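Local atomic coordinates of Lic12234 (Leptospira interrogans, PDB entry 4TZH), a protein that is of unknown function but folds as a leucine-rich repeat solenoid, a scaffold that commonly binds other proteins, and may serve this pathogen as a virulence factor. Residues 54-59 and 77-82; 82-87 and 103-108; 72-77 and 95-100; 65-70 and 88-93. All coordinates share one frame; numbering follows the deposited sequence. Where two conformers were deposited one is given.

Interaction 1: residues 54-59 and 77-82. With ZN (zinc ion), chain F.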
# COMPACT_ATOMS: atom_id res chain seq x y z
N THR A 54 4.72 11.47 -7.27
CA THR A 54 4.92 11.93 -5.91
C THR A 54 3.67 11.75 -5.05
O THR A 54 3.75 11.76 -3.81
CB THR A 54 5.42 13.37 -5.88
OG1 THR A 54 4.43 14.21 -6.44
CG2 THR A 54 6.74 13.55 -6.62
N THR A 55 2.53 11.54 -5.70
CA THR A 55 1.24 11.32 -5.03
C THR A 55 0.30 10.72 -6.03
O THR A 55 0.69 10.37 -7.16
CB THR A 55 0.67 12.65 -4.45
OG1 THR A 55 -0.45 12.34 -3.58
CG2 THR A 55 0.27 13.68 -5.53
N LEU A 56 -0.97 10.58 -5.62
CA LEU A 56 -2.03 10.11 -6.50
C LEU A 56 -3.09 11.19 -6.58
O LEU A 56 -3.28 11.92 -5.61
CB LEU A 56 -2.69 8.83 -5.96
CG LEU A 56 -1.79 7.61 -5.88
CD1 LEU A 56 -2.55 6.49 -5.23
CD2 LEU A 56 -1.34 7.18 -7.27
N PRO A 57 -3.82 11.28 -7.70
CA PRO A 57 -4.88 12.29 -7.77
C PRO A 57 -6.04 11.92 -6.84
O PRO A 57 -6.25 10.74 -6.54
CB PRO A 57 -5.33 12.20 -9.24
CG PRO A 57 -5.00 10.77 -9.66
CD PRO A 57 -3.72 10.48 -8.95
N GLU A 58 -6.82 12.91 -6.43
CA GLU A 58 -7.98 12.64 -5.59
C GLU A 58 -8.98 11.74 -6.32
O GLU A 58 -9.78 11.07 -5.68
CB GLU A 58 -8.67 13.96 -5.22
CG GLU A 58 -7.84 14.79 -4.25
CD GLU A 58 -8.53 16.11 -3.90
OE1 GLU A 58 -8.59 17.00 -4.77
OE2 GLU A 58 -9.12 16.19 -2.80
N GLU A 59 -8.94 11.74 -7.66
CA GLU A 59 -9.79 10.88 -8.51
C GLU A 59 -9.58 9.40 -8.26
O GLU A 59 -10.44 8.59 -8.65
CB GLU A 59 -9.56 11.19 -9.99
CG GLU A 59 -10.18 12.49 -10.44
CD GLU A 59 -9.47 13.79 -10.10
OE1 GLU A 59 -8.37 13.74 -9.50
OE2 GLU A 59 -10.02 14.87 -10.43
N SER A 77 5.31 10.54 -1.56
CA SER A 77 5.53 11.05 -0.21
C SER A 77 4.21 11.30 0.52
O SER A 77 4.21 11.51 1.73
CB SER A 77 6.37 12.32 -0.26
OG SER A 77 5.63 13.32 -0.94
N ASN A 78 3.08 11.30 -0.21
CA ASN A 78 1.79 11.60 0.42
C ASN A 78 0.67 11.07 -0.42
O ASN A 78 0.87 10.78 -1.61
CB ASN A 78 1.63 13.14 0.60
CG ASN A 78 1.50 13.89 -0.71
OD1 ASN A 78 0.40 14.27 -1.11
ND2 ASN A 78 2.61 14.14 -1.41
N PHE A 79 -0.53 11.00 0.19
CA PHE A 79 -1.73 10.52 -0.47
C PHE A 79 -2.88 11.45 -0.24
O PHE A 79 -2.98 12.04 0.83
CB PHE A 79 -2.15 9.17 0.11
CG PHE A 79 -1.14 8.09 -0.06
CD1 PHE A 79 -1.02 7.42 -1.27
CD2 PHE A 79 -0.26 7.77 0.97
CE1 PHE A 79 -0.07 6.40 -1.43
CE2 PHE A 79 0.68 6.76 0.81
CZ PHE A 79 0.78 6.10 -0.39
N PRO A 80 -3.84 11.46 -1.18
CA PRO A 80 -5.07 12.23 -0.92
C PRO A 80 -5.93 11.45 0.08
O PRO A 80 -5.84 10.21 0.15
CB PRO A 80 -5.75 12.21 -2.30
CG PRO A 80 -5.29 10.93 -2.97
CD PRO A 80 -3.86 10.81 -2.50
N LYS A 81 -6.82 12.12 0.79
CA LYS A 81 -7.70 11.42 1.72
C LYS A 81 -8.59 10.40 1.01
O LYS A 81 -9.03 9.43 1.62
CB LYS A 81 -8.58 12.42 2.48
CG LYS A 81 -7.80 13.17 3.54
CD LYS A 81 -8.75 13.90 4.48
CE LYS A 81 -7.98 14.64 5.53
NZ LYS A 81 -7.40 13.75 6.57
N GLU A 82 -8.87 10.63 -0.31
CA GLU A 82 -9.75 9.76 -1.08
C GLU A 82 -9.25 8.31 -1.18
O GLU A 82 -10.03 7.44 -1.57
CB GLU A 82 -10.02 10.34 -2.48
CG GLU A 82 -10.96 11.55 -2.45
CD GLU A 82 -10.38 12.92 -2.11
OE1 GLU A 82 -9.19 13.03 -1.75
OE2 GLU A 82 -11.14 13.91 -2.28
ZN ZN F . -9.29 15.04 -1.26
O HOH W 1 3.04 15.53 -4.19
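Glu-58 and Glu-82 meet round a zinc ion with their carboxylate planes turned 86° apart, close to perpendicular. Glu-58 is extended beyond CG and offers a single oxygen, its OE2 lying 1.9 Å from the zinc. Glu-82 is bent instead: a chi2 of 81° swings CD round, and the group chelates the ion with OE1 at 2.1 Å and OE2 at 2.4 Å. Next to the metal the ring of Pro-80 packs against the neighbouring segment, its CB resting 3.9 Å from Glu-58 CG and its CD 3.4 Å from Leu-56 O. Farther from the zinc, Thr-55 carries OG1 anti to the backbone N (chi1 -168°), which lets it donate to Asn-78 O at 2.8 Å from above that carbonyl plane. The Asn-78 amide uses ND2 to hold Ser-77 OG in its own plane and to reach a water that also meets Thr-54 OG1, while Ser-77 N bonds to Thr-54 O at 3.0 Å. These are equivalent pieces of successive turns in a leucine-rich repeat solenoid. Glu-58 OE2 and Glu-82 OE2 stand only 3.1 Å apart, a closeness of like charges that the shared cation probably makes tolerable.

Interaction 2: residues 82-87 and 103-108. With ZN (zinc ion), chain F.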
# COMPACT_ATOMS: atom_id res chain seq x y z
N GLU A 82 -8.87 10.63 -0.31
CA GLU A 82 -9.75 9.76 -1.08
C GLU A 82 -9.25 8.31 -1.18
O GLU A 82 -10.03 7.44 -1.57
CB GLU A 82 -10.02 10.34 -2.48
CG GLU A 82 -10.96 11.55 -2.45
CD GLU A 82 -10.38 12.92 -2.11
OE1 GLU A 82 -9.19 13.03 -1.75
OE2 GLU A 82 -11.14 13.91 -2.28
N ILE A 83 -8.00 8.03 -0.78
CA ILE A 83 -7.55 6.63 -0.75
C ILE A 83 -8.43 5.81 0.19
O ILE A 83 -8.55 4.60 0.02
CB ILE A 83 -6.05 6.49 -0.37
CG1 ILE A 83 -5.71 7.00 1.05
CG2 ILE A 83 -5.18 7.13 -1.42
CD1 ILE A 83 -4.37 6.41 1.67
N GLN A 84 -9.08 6.45 1.17
CA GLN A 84 -9.93 5.72 2.10
C GLN A 84 -11.11 5.04 1.42
O GLN A 84 -11.72 4.16 2.03
CB GLN A 84 -10.40 6.62 3.24
CG GLN A 84 -11.46 7.60 2.81
CD GLN A 84 -11.72 8.59 3.91
OE1 GLN A 84 -11.85 8.25 5.08
NE2 GLN A 84 -11.73 9.84 3.53
N LYS A 85 -11.48 5.46 0.17
CA LYS A 85 -12.60 4.87 -0.53
C LYS A 85 -12.23 3.55 -1.19
O LYS A 85 -13.12 2.87 -1.72
CB LYS A 85 -13.15 5.85 -1.58
CG LYS A 85 -13.69 7.13 -0.92
CD LYS A 85 -14.50 7.98 -1.90
CE LYS A 85 -13.62 8.80 -2.82
NZ LYS A 85 -14.39 9.79 -3.63
N LEU A 86 -10.94 3.14 -1.15
CA LEU A 86 -10.51 1.89 -1.78
C LEU A 86 -10.79 0.71 -0.86
O LEU A 86 -9.89 0.00 -0.41
CB LEU A 86 -9.03 1.99 -2.18
CG LEU A 86 -8.71 3.16 -3.11
CD1 LEU A 86 -7.21 3.19 -3.42
CD2 LEU A 86 -9.53 3.10 -4.42
N LYS A 87 -12.10 0.51 -0.58
CA LYS A 87 -12.55 -0.50 0.37
C LYS A 87 -12.43 -1.92 -0.08
O LYS A 87 -12.63 -2.84 0.73
CB LYS A 87 -14.01 -0.23 0.81
CG LYS A 87 -14.27 1.16 1.35
CD LYS A 87 -13.58 1.35 2.67
CE LYS A 87 -14.11 2.56 3.39
NZ LYS A 87 -13.19 2.94 4.48
N PRO A 103 -0.44 8.27 6.22
CA PRO A 103 -1.61 9.00 6.75
C PRO A 103 -2.57 8.09 7.48
O PRO A 103 -2.54 6.87 7.26
CB PRO A 103 -2.25 9.58 5.48
CG PRO A 103 -1.90 8.61 4.41
CD PRO A 103 -0.53 8.07 4.76
N GLU A 104 -3.42 8.66 8.34
CA GLU A 104 -4.43 7.92 9.09
C GLU A 104 -5.33 7.08 8.16
O GLU A 104 -5.78 6.02 8.57
CB GLU A 104 -5.28 8.87 9.97
CG GLU A 104 -5.90 10.07 9.25
CD GLU A 104 -5.85 11.39 9.99
OE1 GLU A 104 -5.94 11.39 11.24
OE2 GLU A 104 -5.71 12.44 9.31
N GLU A 105 -5.55 7.56 6.91
CA GLU A 105 -6.43 6.92 5.93
C GLU A 105 -5.96 5.55 5.50
O GLU A 105 -6.76 4.76 4.99
CB GLU A 105 -6.67 7.82 4.70
CG GLU A 105 -7.58 9.00 5.02
CD GLU A 105 -6.92 10.15 5.76
OE1 GLU A 105 -5.67 10.26 5.70
OE2 GLU A 105 -7.66 10.95 6.38
N ILE A 106 -4.67 5.25 5.72
CA ILE A 106 -4.18 3.90 5.42
C ILE A 106 -5.02 2.87 6.20
O ILE A 106 -5.29 1.78 5.68
CB ILE A 106 -2.65 3.75 5.71
CG1 ILE A 106 -2.09 2.53 4.95
CG2 ILE A 106 -2.29 3.69 7.22
CD1 ILE A 106 -1.70 2.87 3.51
N GLY A 107 -5.42 3.22 7.41
CA GLY A 107 -6.18 2.33 8.27
C GLY A 107 -7.60 2.09 7.81
O GLY A 107 -8.29 1.28 8.42
N GLU A 108 -8.06 2.79 6.74
CA GLU A 108 -9.43 2.64 6.24
C GLU A 108 -9.54 1.61 5.14
O GLU A 108 -10.61 1.40 4.58
CB GLU A 108 -9.99 3.99 5.76
CG GLU A 108 -10.28 4.98 6.88
CD GLU A 108 -11.37 4.56 7.84
OE1 GLU A 108 -12.21 3.71 7.46
OE2 GLU A 108 -11.40 5.09 8.98
ZN ZN F . -9.29 15.04 -1.26
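Lys-87 NZ gathers several partners, two of them across this contact: it donates to Glu-108 O at 3.0 Å, in the carbonyl plane and on a lone pair, and forms a salt bridge to Glu-108 OE1 at 3.2 Å. A weak bond to Gln-84 O within its own segment and a salt bridge to Glu-110 outside both segments add to the hold. Each segment contains a short 3-10 turn (82-85 and 104-108) from adjacent coils of the leucine-rich repeat solenoid, the kind of element that lines the convex side of this fold. A chi2 of -68° turns CD of Lys-87 aside, and the chain then lies beside the Glu-108 side chain, pointing the same way. Gln-84 also lies alongside Glu-108, in the same direction, with the two CB atoms 3.7 Å apart and the amide and carboxylate planes 55° from each other. Deeper in, the apolar share of the contact belongs to Ile-83, which crosses Glu-105 at about a right angle and sets CG1 3.9 Å from Glu-105 CB. The carboxylate of Glu-105 is directed elsewhere, to a salt bridge with Lys-81. Each turn is closed by its own backbone bonds, such as Lys-85 N to Glu-82 O and Glu-108 N to Glu-105 O. Beyond Glu-105, the tip of Ile-83 meets a proline ring, with CD1 4.3 Å from Pro-103 CG.

Interaction 3: residues 72-77 and 95-100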
# COMPACT_ATOMS: atom_id res chain seq x y z
N SER A 72 4.96 0.83 -6.55
CA SER A 72 6.35 0.65 -6.16
C SER A 72 7.30 1.44 -7.02
O SER A 72 6.99 1.73 -8.17
CB SER A 72 6.71 -0.82 -6.21
OG SER A 72 6.56 -1.38 -7.51
N ARG A 73 8.47 1.77 -6.47
CA ARG A 73 9.53 2.44 -7.25
C ARG A 73 9.08 3.76 -7.85
O ARG A 73 9.22 4.03 -9.06
CB ARG A 73 10.15 1.50 -8.31
CG ARG A 73 10.90 0.33 -7.66
CD ARG A 73 11.76 -0.45 -8.66
NE ARG A 73 12.68 0.43 -9.36
CZ ARG A 73 13.37 0.09 -10.45
NH1 ARG A 73 13.23 -1.13 -10.97
NH2 ARG A 73 14.19 0.95 -11.02
N ASN A 74 8.53 4.63 -6.99
CA ASN A 74 8.16 5.98 -7.40
C ASN A 74 8.82 6.90 -6.38
O ASN A 74 9.84 6.52 -5.77
CB ASN A 74 6.64 6.16 -7.45
CG ASN A 74 6.09 5.63 -8.72
OD1 ASN A 74 6.06 6.33 -9.72
ND2 ASN A 74 5.59 4.39 -8.74
N GLN A 75 8.34 8.14 -6.25
CA GLN A 75 8.85 9.06 -5.22
C GLN A 75 7.65 9.51 -4.40
O GLN A 75 7.53 10.68 -4.04
CB GLN A 75 9.54 10.29 -5.89
CG GLN A 75 10.68 9.94 -6.86
CD GLN A 75 10.88 10.96 -7.98
OE1 GLN A 75 10.50 12.15 -7.88
NE2 GLN A 75 11.46 10.50 -9.08
N ILE A 76 6.73 8.56 -4.08
CA ILE A 76 5.50 8.88 -3.35
C ILE A 76 5.83 9.37 -1.95
O ILE A 76 6.49 8.65 -1.21
CB ILE A 76 4.57 7.62 -3.30
CG1 ILE A 76 4.13 7.13 -4.72
CG2 ILE A 76 3.35 7.84 -2.38
CD1 ILE A 76 3.07 8.04 -5.48
N SER A 77 5.31 10.54 -1.56
CA SER A 77 5.53 11.05 -0.21
C SER A 77 4.21 11.30 0.52
O SER A 77 4.21 11.51 1.73
CB SER A 77 6.37 12.32 -0.26
OG SER A 77 5.63 13.32 -0.94
N ASN A 95 6.56 -0.26 -1.91
CA ASN A 95 8.00 -0.34 -1.68
C ASN A 95 8.78 0.59 -2.61
O ASN A 95 8.37 0.76 -3.77
CB ASN A 95 8.46 -1.75 -1.83
CG ASN A 95 7.94 -2.44 -3.03
OD1 ASN A 95 6.71 -2.67 -3.15
ND2 ASN A 95 8.86 -2.79 -3.93
N GLY A 96 9.90 1.12 -2.13
CA GLY A 96 10.73 1.97 -2.96
C GLY A 96 10.09 3.30 -3.23
O GLY A 96 9.84 3.65 -4.40
N ASN A 97 9.77 4.06 -2.18
CA ASN A 97 9.16 5.37 -2.35
C ASN A 97 9.80 6.37 -1.38
O ASN A 97 10.89 6.10 -0.86
CB ASN A 97 7.64 5.28 -2.20
CG ASN A 97 6.97 4.90 -3.48
OD1 ASN A 97 7.02 5.70 -4.42
ND2 ASN A 97 6.38 3.69 -3.58
N SER A 98 9.17 7.54 -1.21
CA SER A 98 9.69 8.60 -0.37
C SER A 98 8.80 8.85 0.83
O SER A 98 8.59 10.01 1.22
CB SER A 98 9.83 9.86 -1.21
OG SER A 98 10.75 9.59 -2.25
N LEU A 99 8.24 7.78 1.42
CA LEU A 99 7.36 7.96 2.56
C LEU A 99 8.09 8.11 3.87
O LEU A 99 8.83 7.21 4.26
CB LEU A 99 6.35 6.80 2.67
CG LEU A 99 5.35 6.72 1.54
CD1 LEU A 99 4.75 5.30 1.49
CD2 LEU A 99 4.26 7.77 1.69
N SER A 100 7.87 9.24 4.56
CA SER A 100 8.44 9.42 5.89
C SER A 100 7.34 9.23 6.94
O SER A 100 7.65 8.96 8.11
CB SER A 100 9.15 10.76 6.04
OG SER A 100 8.31 11.85 5.74
O HOH W 2 11.77 7.49 -3.98
O HOH W 3 6.02 11.18 3.76
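Asn-97 lies alongside Ile-76, pointing the same way, and overlaps its base so closely that OD1 comes within 3.2 Å of Ile-76 CG1. This is the buried asparagine of the leucine-rich repeat motif, stitching one coil of the solenoid to the one before. A chi1 of -85° sets CG anti to the carbonyl carbon, and OD1 meets the preceding coil, accepting from Ile-76 N at 2.9 Å along a nearly straight N-H (164°), the donor tilted from the amide plane. Asn-74 N adds a weak bond to the same oxygen, and ND2 of Asn-97 donates to Leu-94 O and Ile-71 O, which gives both ends of the buried amide partners. Asn-74 repeats the pattern one coil earlier, with ND2 bonded to Leu-48 O and OD1 accepting from Leu-53 N.

The backbones are tied on either side of the asparagine. Arg-73 N donates to Asn-95 O at 2.9 Å, just before Gly-96, whose positive phi (71°) suits glycine, and Ser-98 N reaches Ile-76 O at 2.9 Å from above its carbonyl plane. Ser-72 sets CB against the amide of Asn-95, 3.6 Å from OD1, while its own hydroxyl bonds to Asp-70 and Arg-49. Inward, Ile-76 CG2 and Leu-99 CD2 lie 4.2 Å apart in side-by-side chains. Where the segments part, a water bridges them, donating to Ser-77 O at 2.7 Å and accepting from Ser-100 N at 2.8 Å.

Interaction 4: residues 65-70 and 88-93. With ZN (zinc ion), chain E; ZN (zinc ion), chain C.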
# COMPACT_ATOMS: atom_id res chain seq x y z
N ASN A 65 -13.69 -0.46 -7.11
CA ASN A 65 -13.57 -1.91 -7.34
C ASN A 65 -12.09 -2.35 -7.34
O ASN A 65 -11.79 -3.52 -7.54
CB ASN A 65 -14.21 -2.30 -8.67
CG ASN A 65 -15.67 -1.94 -8.67
OD1 ASN A 65 -16.13 -1.13 -9.48
ND2 ASN A 65 -16.37 -2.39 -7.67
N LEU A 66 -11.18 -1.41 -7.11
CA LEU A 66 -9.77 -1.76 -7.17
C LEU A 66 -9.39 -2.77 -6.10
O LEU A 66 -9.66 -2.53 -4.91
CB LEU A 66 -8.95 -0.50 -6.96
CG LEU A 66 -7.57 -0.46 -7.55
CD1 LEU A 66 -7.57 -0.59 -9.08
CD2 LEU A 66 -6.86 0.81 -7.13
N LYS A 67 -8.71 -3.85 -6.50
CA LYS A 67 -8.24 -4.89 -5.59
C LYS A 67 -6.74 -4.83 -5.42
O LYS A 67 -6.22 -5.22 -4.36
CB LYS A 67 -8.57 -6.29 -6.11
CG LYS A 67 -10.06 -6.56 -6.23
CD LYS A 67 -10.23 -7.98 -6.80
CE LYS A 67 -11.14 -8.82 -5.96
NZ LYS A 67 -11.58 -10.03 -6.70
N TYR A 68 -6.02 -4.39 -6.44
CA TYR A 68 -4.56 -4.42 -6.37
C TYR A 68 -4.01 -3.08 -6.85
O TYR A 68 -4.46 -2.58 -7.88
CB TYR A 68 -4.00 -5.54 -7.28
CG TYR A 68 -4.73 -6.85 -7.14
CD1 TYR A 68 -4.63 -7.60 -5.98
CD2 TYR A 68 -5.44 -7.39 -8.20
CE1 TYR A 68 -5.28 -8.82 -5.84
CE2 TYR A 68 -6.09 -8.62 -8.08
CZ TYR A 68 -6.00 -9.32 -6.91
OH TYR A 68 -6.65 -10.53 -6.76
N LEU A 69 -3.06 -2.52 -6.10
CA LEU A 69 -2.48 -1.25 -6.49
C LEU A 69 -0.98 -1.37 -6.28
O LEU A 69 -0.51 -1.59 -5.14
CB LEU A 69 -3.06 -0.14 -5.59
CG LEU A 69 -2.55 1.27 -5.83
CD1 LEU A 69 -2.72 1.70 -7.29
CD2 LEU A 69 -3.29 2.25 -4.91
N ASP A 70 -0.24 -1.23 -7.37
CA ASP A 70 1.22 -1.31 -7.35
C ASP A 70 1.78 0.07 -7.68
O ASP A 70 1.69 0.49 -8.83
CB ASP A 70 1.69 -2.34 -8.37
CG ASP A 70 3.19 -2.30 -8.60
OD1 ASP A 70 3.89 -1.76 -7.75
OD2 ASP A 70 3.62 -2.80 -9.65
N ASN A 88 -12.12 -2.12 -1.39
CA ASN A 88 -11.97 -3.47 -1.90
C ASN A 88 -10.48 -3.79 -2.13
O ASN A 88 -10.15 -4.89 -2.58
CB ASN A 88 -12.69 -3.59 -3.21
CG ASN A 88 -14.16 -3.75 -2.96
OD1 ASN A 88 -14.58 -4.57 -2.14
ND2 ASN A 88 -14.96 -2.91 -3.61
N LEU A 89 -9.59 -2.87 -1.76
CA LEU A 89 -8.16 -3.10 -1.98
C LEU A 89 -7.64 -4.22 -1.10
O LEU A 89 -7.82 -4.17 0.12
CB LEU A 89 -7.42 -1.80 -1.74
CG LEU A 89 -6.01 -1.73 -2.33
CD1 LEU A 89 -6.08 -1.64 -3.85
CD2 LEU A 89 -5.21 -0.55 -1.78
N GLU A 90 -6.93 -5.19 -1.71
CA GLU A 90 -6.41 -6.37 -1.02
C GLU A 90 -4.89 -6.38 -0.94
O GLU A 90 -4.33 -6.95 -0.01
CB GLU A 90 -6.86 -7.67 -1.74
CG GLU A 90 -8.39 -7.78 -1.78
CD GLU A 90 -8.96 -9.07 -2.36
OE1 GLU A 90 -8.17 -10.00 -2.59
OE2 GLU A 90 -10.18 -9.17 -2.55
N VAL A 91 -4.22 -5.78 -1.95
CA VAL A 91 -2.76 -5.79 -1.99
C VAL A 91 -2.29 -4.40 -2.36
O VAL A 91 -2.82 -3.83 -3.34
CB VAL A 91 -2.23 -6.78 -3.04
CG1 VAL A 91 -0.69 -6.78 -3.10
CG2 VAL A 91 -2.76 -8.20 -2.76
N LEU A 92 -1.34 -3.87 -1.61
CA LEU A 92 -0.80 -2.54 -1.87
C LEU A 92 0.73 -2.62 -1.83
O LEU A 92 1.32 -2.92 -0.79
CB LEU A 92 -1.32 -1.58 -0.80
CG LEU A 92 -0.82 -0.14 -0.88
CD1 LEU A 92 -1.01 0.47 -2.27
CD2 LEU A 92 -1.59 0.73 0.14
N PHE A 93 1.35 -2.36 -2.99
CA PHE A 93 2.81 -2.32 -3.07
C PHE A 93 3.26 -0.86 -3.05
O PHE A 93 2.97 -0.11 -3.98
CB PHE A 93 3.33 -2.96 -4.36
CG PHE A 93 3.17 -4.44 -4.48
CD1 PHE A 93 4.14 -5.30 -3.98
CD2 PHE A 93 2.15 -4.98 -5.25
CE1 PHE A 93 4.00 -6.70 -4.12
CE2 PHE A 93 2.01 -6.36 -5.38
CZ PHE A 93 2.92 -7.20 -4.80
ZN ZN E . -10.85 -10.92 -3.18
ZN ZN C . 2.95 -4.11 -10.91
O HOH W 4 -11.15 -0.57 -3.65
O HOH W 5 -6.69 -11.51 -4.21
O HOH W 6 -12.88 -10.60 -3.51
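Leu-69 and Leu-92 lie side by side on one face of two parallel strands, Leu-69 CD2 meeting Leu-92 CD1 at 3.9 Å. Leu-69 holds CG anti to its backbone N (chi1 179°), and its CB also packs 3.8 Å from Leu-89 CD1. With Leu-66 beside Leu-89, this is the tight, buried side: the leucines packed in register inside a leucine-rich repeat solenoid. At the start of the pairing, Lys-67 O accepts two donors, Glu-90 N at 2.7 Å and Val-91 N at 3.2 Å, and the register continues through Leu-69 N to Val-91 O and Phe-93 N to Leu-69 O.

On the other face Tyr-68, Val-91 and Phe-93 are partly exposed, though Asp-70 is buried. Val-91 CG2 meets the rim of the Tyr-68 ring, at CD1 (3.8 Å). Asp-70 OD2 binds zinc at 1.9 Å, in a site shared with His-47, and OD1 is hydrogen-bonded to Ser-72 OG. At the entry to the strands, Lys-67 CB sits over the Tyr-68 ring centre, a water joins Tyr-68 OH to Glu-90 OE1, and Glu-90 OE2 binds another zinc at 2.0 Å. Hydrocarbon contacts thus fill the inner face, whereas bound zinc probably offsets part of the carboxylates' negative charge.

Overall arrangement
All four contacts join neighbouring coils of one solenoid, so together they illustrate how a repeat protein changes its chemistry around each turn. Interaction 4 supplies the parallel strands, with leucine packing on its inner face. Interaction 3, about 16 Å away between centres, follows one residue later on each segment and swaps sheet bonding for a mix of asparagine side-chain and main-chain bonds in irregular turns. Interaction 1 is the surface case, polar and metal-bound, sharing Ser-77 with interaction 3 and Glu-82 with interaction 2. Interaction 2 is intermediate, a buried isoleucine contact beside a lysine–glutamate salt bridge. Lys-81 to Glu-105 links interactions 1 and 2, while Ile-106 against Leu-92 connects interaction 2 to the leucine interior of interaction 4.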